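Local coordinates for particle-associated lyase (Acinetobacter bacteriophage AP22, PDB 4Y9V), which binds the capsular saccharide of Acinetobacter baumannii and, as a trimeric phage tailspike lyase, probably degrades that capsule, at residues R469-E475 and P503-S509; L417-L421 and I436-R440; I486-D492 and N516-M522; Y550-V556 and E619-E624. All coordinates share one frame; numbering follows the deposited sequence.

Interactions 1, 2 and 3 follow the last coils of a beta-helix, and interaction 4 joins the C-terminal strand to 550-556. Interaction 2 spans the coil interior; its centre is about 11 Å from that of interaction 1, and the two are joined by His-470 NE2 to Thr-438 OG1 at 2.8 Å. Interaction 3 lies about 11 Å, centre to centre, from interaction 1, with Ile-506 of 503-509 packed on Ile-489 and Thr-519. Interaction 4 continues the sheet of interaction 3: Thr-519 O meets Glu-624 N at 2.8 Å. The glycan pocket, built from residues between Arg-166 and His-337, includes no residue of these four contacts.

Interaction 1: R469-E475 and P503-S509; sequences RHWAWVE and PYLIYPS
Ser-509 OG sits between two side chains of the facing segment, accepting from Trp-473 NE1 at 2.8 Å and donating to Glu-475 OE1 at 2.6 Å. The indole N-H points at it almost straight and in the ring plane, while the carboxylate receives it on the anti lone pair. Both bonds fix the hydroxyl, and Ser-511 holds the other oxygen of Glu-475.

Tyr-507 is the main aromatic partner. Its ring turns an edge to one face of the Trp-473 indole, a T-shaped pair with planes 69° apart, and its CB lies 3.6 Å from Trp-473 CD1. With CG anti to the backbone N (chi1 -168°), the ring folds back toward 469-475. There the guanidinium of Arg-469, in one of its two modelled conformers, lies flat on it, planes 13° apart and CZ 4.0 Å from the ring centroid, a cation-pi stack; Pro-508 CD covers the opposite face. Arg-469 NE bonds to His-470 ND1 at 3.1 Å, which steadies the guanidinium, and Thr-438 holds the far nitrogen of that imidazole. Nearby, Pro-503 CG touches the edge of the Trp-471 indole.

Behind these side chains the backbones run parallel. Trp-471 N bonds to Tyr-504 O at 2.9 Å and Tyr-507 N to Ala-472 O at 3.0 Å, with further bonds from Tyr-504 N and Ala-472 N. Both chains turn a corner within this ladder, Trp-471 beside Leu-505. Parallel neighbours stacked in register, each turning a corner at the same level, are characteristic of the coils of a right-handed pectin lyase-like beta-helix.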
# COMPACT_ATOMS: atom_id res chain seq x y z
N ARG A 469 24.16 -13.16 -13.74
CA ARG A 469 24.96 -12.47 -14.74
C ARG A 469 24.76 -10.96 -14.69
O ARG A 469 25.76 -10.22 -14.77
CB ARG A 469 24.66 -12.99 -16.16
CG ARG A 469 25.58 -12.44 -17.20
CD ARG A 469 25.18 -12.79 -18.67
NE ARG A 469 24.16 -11.77 -19.23
CZ ARG A 469 24.07 -11.67 -20.53
NH1 ARG A 469 24.59 -12.23 -21.70
NH2 ARG A 469 23.16 -10.70 -20.85
N HIS A 470 23.53 -10.48 -14.61
CA HIS A 470 23.29 -9.04 -14.64
C HIS A 470 22.03 -8.66 -13.88
O HIS A 470 21.04 -9.40 -13.86
CB HIS A 470 23.24 -8.48 -16.05
CG HIS A 470 22.05 -8.88 -16.89
ND1 HIS A 470 22.11 -9.92 -17.77
CD2 HIS A 470 20.81 -8.35 -16.92
CE1 HIS A 470 20.88 -9.99 -18.32
NE2 HIS A 470 20.08 -9.07 -17.83
N TRP A 471 22.06 -7.43 -13.35
CA TRP A 471 20.85 -6.78 -12.85
C TRP A 471 20.05 -6.14 -13.98
O TRP A 471 18.84 -6.33 -14.04
CB TRP A 471 21.20 -5.77 -11.74
CG TRP A 471 21.47 -6.44 -10.42
CD1 TRP A 471 22.67 -6.88 -9.93
CD2 TRP A 471 20.49 -6.76 -9.45
NE1 TRP A 471 22.48 -7.45 -8.69
CE2 TRP A 471 21.15 -7.39 -8.36
CE3 TRP A 471 19.10 -6.55 -9.36
CZ2 TRP A 471 20.47 -7.83 -7.23
CZ3 TRP A 471 18.43 -6.98 -8.22
CH2 TRP A 471 19.11 -7.61 -7.16
N ALA A 472 20.68 -5.35 -14.86
CA ALA A 472 19.98 -4.68 -15.94
C ALA A 472 20.72 -4.85 -17.27
O ALA A 472 21.94 -4.69 -17.33
CB ALA A 472 19.85 -3.18 -15.65
N TRP A 473 19.93 -5.08 -18.33
CA TRP A 473 20.48 -5.11 -19.69
C TRP A 473 19.37 -4.69 -20.65
O TRP A 473 18.23 -5.12 -20.49
CB TRP A 473 20.98 -6.50 -20.05
CG TRP A 473 21.72 -6.56 -21.36
CD1 TRP A 473 22.63 -5.66 -21.86
CD2 TRP A 473 21.65 -7.62 -22.32
NE1 TRP A 473 23.11 -6.10 -23.06
CE2 TRP A 473 22.54 -7.29 -23.38
CE3 TRP A 473 20.92 -8.82 -22.40
CZ2 TRP A 473 22.71 -8.14 -24.48
CZ3 TRP A 473 21.08 -9.64 -23.48
CH2 TRP A 473 21.97 -9.29 -24.53
N VAL A 474 19.73 -3.87 -21.64
CA VAL A 474 18.83 -3.42 -22.71
C VAL A 474 19.63 -3.53 -24.01
O VAL A 474 20.72 -2.96 -24.08
CB VAL A 474 18.37 -1.98 -22.48
CG1 VAL A 474 17.49 -1.51 -23.64
CG2 VAL A 474 17.65 -1.82 -21.15
N GLU A 475 19.10 -4.21 -25.04
CA GLU A 475 19.88 -4.37 -26.26
C GLU A 475 18.97 -4.80 -27.42
O GLU A 475 17.93 -5.45 -27.23
CB GLU A 475 21.01 -5.38 -26.03
CG GLU A 475 22.07 -5.44 -27.17
CD GLU A 475 22.58 -4.08 -27.52
OE1 GLU A 475 23.54 -3.61 -26.86
OE2 GLU A 475 22.01 -3.44 -28.44
N PRO A 503 27.62 -10.33 -10.23
CA PRO A 503 26.89 -9.84 -11.40
C PRO A 503 27.44 -8.55 -11.90
O PRO A 503 28.02 -7.73 -11.17
CB PRO A 503 25.51 -9.59 -10.81
CG PRO A 503 25.80 -9.10 -9.39
CD PRO A 503 26.99 -9.97 -8.98
N TYR A 504 27.14 -8.25 -13.19
CA TYR A 504 27.15 -6.89 -13.66
C TYR A 504 25.94 -6.14 -13.09
O TYR A 504 24.81 -6.62 -13.14
CB TYR A 504 27.06 -6.84 -15.19
CG TYR A 504 28.31 -7.27 -15.89
CD1 TYR A 504 29.34 -6.35 -16.11
CD2 TYR A 504 28.51 -8.58 -16.28
CE1 TYR A 504 30.50 -6.73 -16.72
CE2 TYR A 504 29.68 -8.97 -16.93
CZ TYR A 504 30.67 -8.00 -17.13
OH TYR A 504 31.82 -8.42 -17.77
N LEU A 505 26.18 -4.91 -12.64
CA LEU A 505 25.07 -4.00 -12.32
C LEU A 505 24.30 -3.70 -13.60
O LEU A 505 23.08 -3.78 -13.66
CB LEU A 505 25.63 -2.77 -11.63
CG LEU A 505 26.27 -3.05 -10.26
CD1 LEU A 505 27.16 -1.91 -9.83
CD2 LEU A 505 25.20 -3.30 -9.20
N ILE A 506 25.06 -3.32 -14.64
CA ILE A 506 24.55 -3.04 -15.98
C ILE A 506 25.44 -3.81 -16.94
O ILE A 506 26.66 -3.64 -16.91
CB ILE A 506 24.55 -1.52 -16.30
CG1 ILE A 506 23.74 -0.76 -15.26
CG2 ILE A 506 24.05 -1.31 -17.71
CD1 ILE A 506 23.77 0.74 -15.48
N TYR A 507 24.86 -4.69 -17.75
CA TYR A 507 25.65 -5.50 -18.66
C TYR A 507 26.13 -4.63 -19.83
O TYR A 507 25.31 -3.94 -20.45
CB TYR A 507 24.83 -6.70 -19.16
CG TYR A 507 25.73 -7.68 -19.85
CD1 TYR A 507 26.37 -8.65 -19.11
CD2 TYR A 507 26.04 -7.58 -21.21
CE1 TYR A 507 27.24 -9.56 -19.69
CE2 TYR A 507 26.94 -8.43 -21.78
CZ TYR A 507 27.54 -9.40 -21.03
OH TYR A 507 28.42 -10.30 -21.65
N PRO A 508 27.43 -4.70 -20.16
CA PRO A 508 27.97 -3.82 -21.22
C PRO A 508 27.78 -4.39 -22.61
O PRO A 508 28.24 -5.48 -22.90
CB PRO A 508 29.46 -3.79 -20.87
CG PRO A 508 29.74 -5.08 -20.20
CD PRO A 508 28.50 -5.39 -19.40
N SER A 509 27.16 -3.59 -23.48
CA SER A 509 27.07 -3.89 -24.91
C SER A 509 26.75 -2.57 -25.60
O SER A 509 26.60 -1.53 -24.97
CB SER A 509 26.04 -5.00 -25.18
OG SER A 509 24.75 -4.61 -24.77

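Interaction 2: L417-L421 and I436-R440; sequences LTVKL and IVTIR
Val-419 carries the middle of an entirely apolar contact, sending its two methyls to different partners: CG1 meets Val-437 CG1 at 4.2 Å, and CG2 meets Ile-439 CD1, in the modelled conformer, at 4.0 Å. With CG1 anti to the backbone N (chi1 177°), the two methyls diverge, one to Val-437 and one to Ile-439. The side chains slide past one another from opposing walls and so interleave.

At one end Leu-421 CD1, also in the modelled conformer, touches two branches on the same side, 4.0 Å from Ile-436 CG2 and 4.2 Å from Val-437 CG2, with the leucine crossing Ile-436 at about a right angle. At the other, Leu-417 CD2 approaches Ile-439 CD1 only loosely, at 4.5 Å.

No hydrogen bond links the two segments, whose nearest CA atoms, those of Val-419 and Val-437, are 8.2 Å apart. Polar side chains alternate with the apolar ones and face other ways: Thr-418 bonds to Asn-454, Thr-438 to Ser-403 and His-470, and Lys-420 reaches a second subunit, weakly bonding Gly-460 there.

The touching parts run 178° apart, as expected of two sheets on opposing walls of one coil, and their interlocked aliphatic residues form the hydrophobic interior typical of a parallel beta-helix.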
# COMPACT_ATOMS: atom_id res chain seq x y z
N LEU A 417 9.74 4.01 -22.34
CA LEU A 417 9.44 2.90 -21.46
C LEU A 417 10.40 2.89 -20.28
O LEU A 417 11.60 2.92 -20.49
CB LEU A 417 9.54 1.59 -22.26
CG LEU A 417 9.20 0.33 -21.52
CD1 LEU A 417 8.63 -0.68 -22.40
CD2 LEU A 417 10.41 -0.25 -20.79
N THR A 418 9.87 2.82 -19.06
CA THR A 418 10.72 2.74 -17.86
C THR A 418 10.33 1.55 -17.02
O THR A 418 9.14 1.44 -16.68
CB THR A 418 10.58 4.01 -17.04
OG1 THR A 418 10.97 5.16 -17.80
CG2 THR A 418 11.42 3.99 -15.77
N VAL A 419 11.25 0.69 -16.69
CA VAL A 419 11.03 -0.36 -15.69
C VAL A 419 11.59 0.12 -14.36
O VAL A 419 12.79 0.45 -14.33
CB VAL A 419 11.69 -1.69 -16.09
CG1 VAL A 419 11.48 -2.74 -14.99
CG2 VAL A 419 11.16 -2.19 -17.42
N LYS A 420 10.77 0.12 -13.34
CA LYS A 420 11.15 0.65 -12.02
C LYS A 420 10.93 -0.44 -10.97
O LYS A 420 9.81 -0.65 -10.52
CB LYS A 420 10.37 1.92 -11.66
CG LYS A 420 10.97 2.75 -10.55
CD LYS A 420 10.37 4.17 -10.41
CE LYS A 420 11.13 5.00 -9.43
NZ LYS A 420 10.52 6.37 -9.37
N LEU A 421 12.02 -1.15 -10.60
CA LEU A 421 11.98 -2.25 -9.64
C LEU A 421 12.57 -1.69 -8.35
O LEU A 421 13.75 -1.39 -8.28
CB LEU A 421 12.75 -3.45 -10.20
CG LEU A 421 12.53 -4.78 -9.47
CD1 LEU A 421 13.20 -5.89 -10.30
CD2 LEU A 421 13.07 -4.81 -8.05
N ILE A 436 18.12 -10.15 -14.08
CA ILE A 436 16.96 -9.61 -13.35
C ILE A 436 16.04 -8.85 -14.28
O ILE A 436 14.88 -9.24 -14.44
CB ILE A 436 17.40 -8.81 -12.10
CG1 ILE A 436 18.28 -9.66 -11.17
CG2 ILE A 436 16.18 -8.28 -11.38
CD1 ILE A 436 17.70 -11.01 -10.79
N VAL A 437 16.52 -7.76 -14.90
CA VAL A 437 15.73 -7.02 -15.89
C VAL A 437 16.45 -7.07 -17.22
O VAL A 437 17.60 -6.65 -17.32
CB VAL A 437 15.50 -5.54 -15.49
CG1 VAL A 437 14.72 -4.81 -16.57
CG2 VAL A 437 14.79 -5.43 -14.15
N THR A 438 15.75 -7.58 -18.24
CA THR A 438 16.24 -7.56 -19.61
C THR A 438 15.14 -7.01 -20.52
O THR A 438 14.01 -7.50 -20.47
CB THR A 438 16.65 -8.95 -20.10
OG1 THR A 438 17.71 -9.42 -19.27
CG2 THR A 438 17.10 -8.93 -21.56
N ILE A 439 15.48 -6.02 -21.34
CA ILE A 439 14.61 -5.53 -22.41
C ILE A 439 15.38 -5.78 -23.73
O ILE A 439 16.52 -5.33 -23.85
CB ILE A 439 14.29 -4.05 -22.26
CG1 ILE A 439 13.67 -3.70 -20.88
CG2 ILE A 439 13.43 -3.57 -23.45
CD1 ILE A 439 12.28 -4.29 -20.68
N ARG A 440 14.73 -6.44 -24.69
CA ARG A 440 15.28 -6.62 -26.01
C ARG A 440 14.35 -6.05 -27.06
O ARG A 440 13.13 -6.17 -26.95
CB ARG A 440 15.53 -8.09 -26.36
CG ARG A 440 16.44 -8.85 -25.40
CD ARG A 440 17.86 -8.37 -25.36
NE ARG A 440 18.62 -8.54 -26.61
CZ ARG A 440 19.30 -9.64 -26.92
NH1 ARG A 440 19.24 -10.73 -26.20
NH2 ARG A 440 20.09 -9.62 -28.01

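Interaction 3: I486-D492 and N516-M522; sequences IGYIIVD and NVKTRQM
Ile-490 and Arg-520 lie side by side on one face of a parallel strand pair, and their aliphatic parts pack along each other: Ile-490 CG1 is 4.0 Å from Arg-520 CB, and the isoleucine CD1 follows as far as Arg-520 CD. The arginine places CG anti to its carbonyl carbon (chi1 -65°) and stays extended to NE, so its stem runs along the isoleucine before the guanidinium leaves for Ile-625 O and for Val-494 O of the second subunit.

The backbone ladder is tight in this middle region. Val-491 N bonds to Arg-520 O at 2.9 Å, nearly straight at 169°, and Arg-520 N to Ile-489 O at 3.1 Å. Met-522 N to Val-491 O closes one end. On the other face Ile-489 and Thr-519 look inward, covered by Ile-506, while Thr-519 OG1 takes the amide of Gln-521.

The Gly-487 end is looser. Lys-518 N to Gly-487 O is a weak bond of 3.3 Å where the chain turns a corner, and a water bridges that same carbonyl to Asn-516 O, giving one proton to each at 2.7 and 2.6 Å. A close apolar contact remains here, Ile-486 CG2 to Val-517 CG1 at 3.8 Å. Solvent also enters at the Met-522 end, beside Asp-492, whose OD1 bonds to Thr-458: modelled at two close sites, it lies between OD2 and Arg-520 NH1, and the details there are doubtful.

The strand axes are 4.7 Å apart and only 6° from parallel, the spacing of adjacent rungs in a parallel beta-helix, here at the C-terminal end of the pectin lyase-like coil.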
# COMPACT_ATOMS: atom_id res chain seq x y z
N ILE A 486 18.52 4.57 -24.89
CA ILE A 486 18.37 4.45 -23.46
C ILE A 486 18.54 5.83 -22.89
O ILE A 486 19.54 6.51 -23.18
CB ILE A 486 19.40 3.46 -22.86
CG1 ILE A 486 19.15 2.04 -23.39
CG2 ILE A 486 19.43 3.54 -21.35
CD1 ILE A 486 20.32 1.12 -23.16
N GLY A 487 17.61 6.26 -22.03
CA GLY A 487 17.77 7.52 -21.33
C GLY A 487 18.72 7.36 -20.15
O GLY A 487 19.82 7.88 -20.11
N TYR A 488 18.26 6.56 -19.19
CA TYR A 488 19.08 6.26 -18.03
C TYR A 488 18.84 4.84 -17.56
O TYR A 488 17.77 4.26 -17.71
CB TYR A 488 18.81 7.25 -16.86
CG TYR A 488 17.39 7.26 -16.36
CD1 TYR A 488 16.41 8.06 -16.96
CD2 TYR A 488 17.01 6.48 -15.29
CE1 TYR A 488 15.12 8.07 -16.53
CE2 TYR A 488 15.69 6.50 -14.81
CZ TYR A 488 14.77 7.30 -15.44
OH TYR A 488 13.46 7.34 -15.00
N ILE A 489 19.91 4.30 -16.94
CA ILE A 489 19.81 3.07 -16.16
C ILE A 489 20.43 3.35 -14.80
O ILE A 489 21.59 3.75 -14.70
CB ILE A 489 20.45 1.85 -16.83
CG1 ILE A 489 19.78 1.55 -18.19
CG2 ILE A 489 20.40 0.65 -15.88
CD1 ILE A 489 20.47 0.49 -19.00
N ILE A 490 19.62 3.16 -13.75
CA ILE A 490 20.07 3.29 -12.38
C ILE A 490 19.98 1.92 -11.72
O ILE A 490 18.92 1.30 -11.75
CB ILE A 490 19.18 4.30 -11.62
CG1 ILE A 490 19.35 5.70 -12.21
CG2 ILE A 490 19.43 4.25 -10.13
CD1 ILE A 490 18.32 6.70 -11.68
N VAL A 491 21.10 1.44 -11.17
CA VAL A 491 21.15 0.21 -10.36
C VAL A 491 21.99 0.59 -9.16
O VAL A 491 23.21 0.39 -9.15
CB VAL A 491 21.69 -0.99 -11.11
CG1 VAL A 491 21.62 -2.24 -10.22
CG2 VAL A 491 20.95 -1.24 -12.43
N ASP A 492 21.34 1.21 -8.15
CA ASP A 492 22.09 1.95 -7.12
C ASP A 492 21.99 1.35 -5.70
O ASP A 492 22.78 1.79 -4.85
CB ASP A 492 21.70 3.41 -7.09
CG ASP A 492 20.27 3.66 -6.68
OD1 ASP A 492 19.50 2.72 -6.59
OD2 ASP A 492 19.93 4.87 -6.47
N ASN A 516 25.16 8.73 -25.47
CA ASN A 516 24.32 9.59 -24.61
C ASN A 516 23.69 8.96 -23.39
O ASN A 516 22.94 9.63 -22.70
CB ASN A 516 23.28 10.23 -25.53
CG ASN A 516 23.98 11.23 -26.46
OD1 ASN A 516 24.81 12.09 -26.07
ND2 ASN A 516 23.56 11.08 -27.71
N VAL A 517 23.99 7.70 -23.14
CA VAL A 517 23.38 6.95 -22.04
C VAL A 517 23.96 7.40 -20.72
O VAL A 517 25.18 7.53 -20.60
CB VAL A 517 23.62 5.44 -22.24
CG1 VAL A 517 23.09 4.65 -21.07
CG2 VAL A 517 22.99 4.98 -23.55
N LYS A 518 23.10 7.61 -19.72
CA LYS A 518 23.55 8.02 -18.40
C LYS A 518 23.14 6.97 -17.38
O LYS A 518 22.03 6.46 -17.41
CB LYS A 518 23.01 9.40 -18.08
CG LYS A 518 23.58 10.46 -19.05
CD LYS A 518 22.96 11.82 -18.93
CE LYS A 518 23.77 12.80 -19.76
NZ LYS A 518 23.83 12.46 -21.22
N THR A 519 24.05 6.68 -16.46
CA THR A 519 23.81 5.65 -15.46
C THR A 519 24.17 6.12 -14.08
O THR A 519 24.98 7.00 -13.87
CB THR A 519 24.58 4.36 -15.79
OG1 THR A 519 25.95 4.50 -15.52
CG2 THR A 519 24.30 3.88 -17.20
N ARG A 520 23.54 5.45 -13.08
CA ARG A 520 24.02 5.43 -11.72
C ARG A 520 24.24 3.98 -11.37
O ARG A 520 23.34 3.16 -11.57
CB ARG A 520 23.06 6.07 -10.73
CG ARG A 520 22.79 7.52 -10.89
CD ARG A 520 21.78 8.05 -9.91
NE ARG A 520 21.55 9.46 -10.09
CZ ARG A 520 20.65 10.20 -9.44
NH1 ARG A 520 19.92 9.65 -8.56
NH2 ARG A 520 20.49 11.47 -9.75
N GLN A 521 25.44 3.64 -10.91
CA GLN A 521 25.80 2.27 -10.59
C GLN A 521 26.36 2.25 -9.18
O GLN A 521 27.24 3.05 -8.82
CB GLN A 521 26.80 1.71 -11.62
CG GLN A 521 26.24 1.79 -13.03
CD GLN A 521 27.11 1.17 -14.11
OE1 GLN A 521 27.61 0.05 -13.96
NE2 GLN A 521 27.27 1.89 -15.20
N MET A 522 25.83 1.32 -8.39
CA MET A 522 26.03 1.24 -6.94
C MET A 522 27.49 1.39 -6.54
O MET A 522 28.37 0.73 -7.08
CB MET A 522 25.49 -0.12 -6.43
CG MET A 522 25.49 -0.19 -4.91
SD MET A 522 24.55 -1.60 -4.26
CE MET A 522 25.58 -2.97 -4.81
O HOH W 1 20.42 9.81 -21.91
O HOH W 2 20.21 7.66 -6.83
O HOH W 3 20.78 7.32 -6.45

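Interaction 4: Y550-V556 and E619-E624; sequences YSKAPNV and ESGIRE
Tyr-550 OH has three partners: Ser-620 OG donates to it at 2.9 Å, near the ring plane, while Met-522 O and Gln-524 NE2 bind it as well. Together they fix the position of the phenol. Its ring has Pro-554 CB over one face, and its CD1 lies 3.9 Å from Ile-622 CD1.

That isoleucine methyl occupies the bend of the loop. Placing CG1 anti to the carbonyl carbon (chi1 -63°) directs it against Pro-554 CA, and the extended chi2 (174°) carries CD1 on to Lys-552 CG, at 3.8 Å. Farther out, the extended lysine reaches back to Glu-624 in a salt bridge, NZ to OE2 at 2.7 Å, on the syn lone pair. A water lies between NZ and OE1 and probably links them, and OE1 also accepts from Thr-519 N; with the carboxylate so bound, it probably remains charged.

Asn-555 and Gly-621 form the antiparallel hydrogen-bonded pair, Asn-555 N to Gly-621 O at 2.8 Å and Gly-621 N to Asn-555 O at 3.1 Å. Val-556 and Ser-620 follow as the non-hydrogen-bonded pair. The side-chain amide of Asn-555 binds Gln-525 of a second subunit.

Strand 613-623 is thus flanked by 555-561 and 518-531, both antiparallel to it, the latter leading out of the beta-helix, while Val-593 of strand 586-594 packs against Pro-554 and Val-556.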
# COMPACT_ATOMS: atom_id res chain seq x y z
N TYR A 550 30.83 -3.13 -13.03
CA TYR A 550 30.24 -1.98 -13.73
C TYR A 550 30.17 -2.24 -15.24
O TYR A 550 30.84 -3.09 -15.79
CB TYR A 550 31.11 -0.73 -13.42
CG TYR A 550 31.09 -0.38 -11.95
CD1 TYR A 550 30.03 0.30 -11.42
CD2 TYR A 550 32.11 -0.77 -11.09
CE1 TYR A 550 29.95 0.62 -10.06
CE2 TYR A 550 32.05 -0.46 -9.73
CZ TYR A 550 30.96 0.21 -9.24
OH TYR A 550 30.94 0.46 -7.87
N SER A 551 29.39 -1.39 -15.92
CA SER A 551 29.35 -1.48 -17.37
C SER A 551 30.61 -0.94 -18.03
O SER A 551 30.89 -1.24 -19.19
CB SER A 551 28.16 -0.74 -17.96
OG SER A 551 28.27 0.66 -17.65
N LYS A 552 31.35 -0.09 -17.31
CA LYS A 552 32.51 0.62 -17.82
C LYS A 552 33.38 0.92 -16.59
O LYS A 552 32.96 0.80 -15.45
CB LYS A 552 32.14 1.85 -18.59
CG LYS A 552 31.42 2.84 -17.69
CD LYS A 552 31.21 3.90 -18.74
CE LYS A 552 30.47 4.98 -18.16
NZ LYS A 552 30.07 5.95 -19.26
N ALA A 553 34.63 1.33 -16.82
CA ALA A 553 35.51 1.63 -15.71
C ALA A 553 34.85 2.65 -14.79
O ALA A 553 34.43 3.73 -15.26
CB ALA A 553 36.84 2.15 -16.24
N PRO A 554 34.78 2.37 -13.49
CA PRO A 554 34.11 3.29 -12.58
C PRO A 554 35.00 4.47 -12.20
O PRO A 554 36.22 4.49 -12.43
CB PRO A 554 33.79 2.42 -11.38
CG PRO A 554 34.94 1.42 -11.37
CD PRO A 554 35.14 1.11 -12.83
N ASN A 555 34.39 5.44 -11.54
CA ASN A 555 35.16 6.42 -10.78
C ASN A 555 35.80 5.69 -9.59
O ASN A 555 35.16 4.80 -9.00
CB ASN A 555 34.25 7.52 -10.27
CG ASN A 555 33.44 8.19 -11.32
OD1 ASN A 555 33.89 8.43 -12.44
ND2 ASN A 555 32.21 8.53 -10.99
N VAL A 556 37.02 6.08 -9.23
CA VAL A 556 37.72 5.45 -8.14
C VAL A 556 38.38 6.53 -7.27
O VAL A 556 39.11 7.37 -7.79
CB VAL A 556 38.80 4.46 -8.59
CG1 VAL A 556 39.41 3.74 -7.40
CG2 VAL A 556 38.23 3.46 -9.61
N GLU A 619 37.05 3.54 -2.97
CA GLU A 619 35.63 3.62 -3.26
C GLU A 619 35.45 3.69 -4.77
O GLU A 619 36.18 4.42 -5.44
CB GLU A 619 35.02 4.87 -2.60
CG GLU A 619 33.51 4.92 -2.74
CD GLU A 619 32.89 6.02 -1.96
OE1 GLU A 619 32.11 6.75 -2.66
OE2 GLU A 619 33.16 6.18 -0.76
N SER A 620 34.48 2.95 -5.28
CA SER A 620 34.15 2.98 -6.70
C SER A 620 32.68 3.37 -6.87
O SER A 620 31.84 3.10 -6.00
CB SER A 620 34.37 1.62 -7.32
OG SER A 620 33.58 0.59 -6.74
N GLY A 621 32.34 3.92 -8.03
CA GLY A 621 30.95 4.22 -8.33
C GLY A 621 30.85 4.88 -9.69
O GLY A 621 31.85 5.30 -10.26
N ILE A 622 29.60 5.01 -10.18
CA ILE A 622 29.31 5.79 -11.39
C ILE A 622 28.03 6.59 -11.11
O ILE A 622 27.04 6.00 -10.65
CB ILE A 622 29.16 4.91 -12.64
CG1 ILE A 622 30.46 4.18 -12.93
CG2 ILE A 622 28.68 5.75 -13.81
CD1 ILE A 622 30.39 3.16 -14.05
N ARG A 623 28.05 7.89 -11.35
CA ARG A 623 26.94 8.81 -11.15
C ARG A 623 26.86 9.81 -12.30
O ARG A 623 27.49 10.87 -12.27
CB ARG A 623 27.06 9.61 -9.84
CG ARG A 623 27.15 8.75 -8.60
CD ARG A 623 25.90 8.00 -8.23
NE ARG A 623 24.82 8.90 -7.80
CZ ARG A 623 23.77 8.55 -7.08
NH1 ARG A 623 22.87 9.45 -6.73
NH2 ARG A 623 23.62 7.32 -6.69
N GLU A 624 26.12 9.50 -13.35
CA GLU A 624 26.12 10.33 -14.58
C GLU A 624 24.84 11.11 -14.82
O GLU A 624 24.72 11.80 -15.87
CB GLU A 624 26.34 9.44 -15.81
CG GLU A 624 27.66 8.72 -15.80
CD GLU A 624 27.80 7.60 -16.80
OE1 GLU A 624 26.82 6.86 -17.07
OE2 GLU A 624 28.95 7.38 -17.24
O HOH W 4 27.02 5.17 -19.24
O HOH W 5 30.07 9.19 -13.07
O HOH W 6 30.21 9.40 -12.23